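Long-range contact in phosphotriesterase homology protein (Escherichia coli, PDB 1BF6), which hydrolyses phosphorylated glyceryl acetates, and also aromatic acetates and propionates, as a zinc-dependent member of the phosphotriesterase family: residues A[154-159]-A[179-184]. Residues are numbered along the deposited sequence; the frame is centred on the assembly and turned at random.
With ZN (zinc ion), chain D.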
# COMPACT_ATOMS: atom_id res chain seq x y z
N ILE A 154 -3.72 8.35 -4.77
CA ILE A 154 -4.05 8.11 -3.37
C ILE A 154 -4.17 6.59 -3.14
O ILE A 154 -4.83 5.89 -3.90
CB ILE A 154 -5.40 8.80 -3.02
CG1 ILE A 154 -5.22 10.32 -3.10
CG2 ILE A 154 -5.94 8.33 -1.67
CD1 ILE A 154 -6.52 11.09 -3.07
N SER A 155 -3.52 6.11 -2.08
CA SER A 155 -3.54 4.69 -1.72
C SER A 155 -4.05 4.59 -0.29
O SER A 155 -3.46 5.17 0.63
CB SER A 155 -2.13 4.12 -1.84
OG SER A 155 -2.12 2.74 -1.51
N THR A 156 -5.13 3.85 -0.09
CA THR A 156 -5.76 3.76 1.23
C THR A 156 -5.55 2.50 2.09
O THR A 156 -5.00 1.50 1.63
CB THR A 156 -7.28 3.98 1.11
OG1 THR A 156 -7.91 2.75 0.73
CG2 THR A 156 -7.61 5.06 0.05
N HIS A 157 -6.02 2.59 3.33
CA HIS A 157 -6.01 1.49 4.31
C HIS A 157 -7.45 1.28 4.74
O HIS A 157 -8.09 2.22 5.24
CB HIS A 157 -5.18 1.85 5.57
CG HIS A 157 -5.49 1.00 6.79
ND1 HIS A 157 -4.57 0.10 7.29
CD2 HIS A 157 -6.57 1.03 7.61
CE1 HIS A 157 -5.11 -0.39 8.39
NE2 HIS A 157 -6.31 0.14 8.63
N THR A 158 -8.00 0.09 4.49
CA THR A 158 -9.33 -0.20 4.99
C THR A 158 -9.06 -1.15 6.16
O THR A 158 -8.19 -2.03 6.07
CB THR A 158 -10.30 -0.88 3.96
OG1 THR A 158 -9.77 -2.13 3.51
CG2 THR A 158 -10.60 0.05 2.79
N SER A 159 -9.72 -0.90 7.28
CA SER A 159 -9.57 -1.73 8.47
C SER A 159 -10.45 -2.97 8.32
O SER A 159 -11.68 -2.89 8.31
CB SER A 159 -9.93 -0.94 9.72
OG SER A 159 -8.87 -0.07 10.06
N SER A 179 -10.07 6.69 -10.66
CA SER A 179 -9.09 5.84 -11.32
C SER A 179 -7.69 6.15 -10.78
O SER A 179 -6.72 5.45 -11.07
CB SER A 179 -9.12 6.04 -12.84
OG SER A 179 -8.56 7.29 -13.22
N ARG A 180 -7.60 7.21 -9.98
CA ARG A 180 -6.34 7.62 -9.37
C ARG A 180 -6.27 7.21 -7.89
O ARG A 180 -5.38 7.62 -7.15
CB ARG A 180 -6.13 9.12 -9.55
CG ARG A 180 -6.20 9.59 -11.02
CD ARG A 180 -5.11 8.92 -11.88
NE ARG A 180 -3.76 9.34 -11.48
CZ ARG A 180 -2.74 8.51 -11.28
NH1 ARG A 180 -2.87 7.20 -11.43
NH2 ARG A 180 -1.58 9.00 -10.85
N VAL A 181 -7.22 6.36 -7.48
CA VAL A 181 -7.31 5.85 -6.11
C VAL A 181 -7.21 4.31 -6.12
O VAL A 181 -7.79 3.63 -6.97
CB VAL A 181 -8.67 6.23 -5.47
CG1 VAL A 181 -8.78 5.65 -4.06
CG2 VAL A 181 -8.84 7.75 -5.43
N THR A 182 -6.45 3.76 -5.17
CA THR A 182 -6.33 2.31 -5.02
C THR A 182 -6.70 1.98 -3.56
O THR A 182 -6.16 2.58 -2.63
CB THR A 182 -4.92 1.80 -5.41
OG1 THR A 182 -4.90 0.37 -5.33
CG2 THR A 182 -3.83 2.38 -4.51
N VAL A 183 -7.68 1.10 -3.38
CA VAL A 183 -8.18 0.72 -2.05
C VAL A 183 -7.40 -0.45 -1.43
O VAL A 183 -7.45 -1.58 -1.93
CB VAL A 183 -9.69 0.37 -2.11
CG1 VAL A 183 -10.22 0.02 -0.73
CG2 VAL A 183 -10.47 1.55 -2.68
N GLY A 184 -6.72 -0.17 -0.32
CA GLY A 184 -5.92 -1.18 0.35
C GLY A 184 -6.68 -2.15 1.24
O GLY A 184 -7.75 -1.83 1.77
ZN ZN D . -2.73 -0.60 6.16
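Strands 154-157 and 181-183 run parallel, their axes 4.9 Å apart at closest and 19° askew, joined by three nearly straight backbone hydrogen bonds: Ile-154 N to Arg-180 O, Thr-182 N to Ile-154 O, and Thr-156 N to Thr-182 O. On one face the CG2 methyl of Thr-182 lies against Ser-155, 3.5 Å from its OG; on the other, Ile-154 CB and Val-181 CG2 touch loosely. Thr-156 holds OG1 between its backbone N and carbonyl carbon (chi1 83°), where it takes a weak hydrogen bond from Gly-184 N at 3.3 Å and also pairs with Gln-167 of helix 164-173. Thr-158 closes the C-terminal end: its hydroxyl donates to Gly-184 O, with OG1 to O only 2.7 Å and in the carbonyl plane, while its own N adds a weak hydrogen bond to that same oxygen. The side chains of Thr-158 and Val-183 cross at about a right angle, CG2 of Thr-158 lying 3.5 Å from CG1 of Val-183. An alanine at Thr-158 would lose both the hydroxyl grip and this methyl contact, and would probably loosen the join to Gly-184, next to the zinc ligand His-185. His-157 points away from 179-184: ND1 binds zinc at 2.3 Å, alongside Glu-124 and His-185, while NE2 donates in the ring plane to Ser-159 OG, fixing the ring's rotation. The two parallel strands, linked through helix 164-173, form a beta-alpha-beta unit of the TIM barrel, with metal ligands at the C-terminal strand ends.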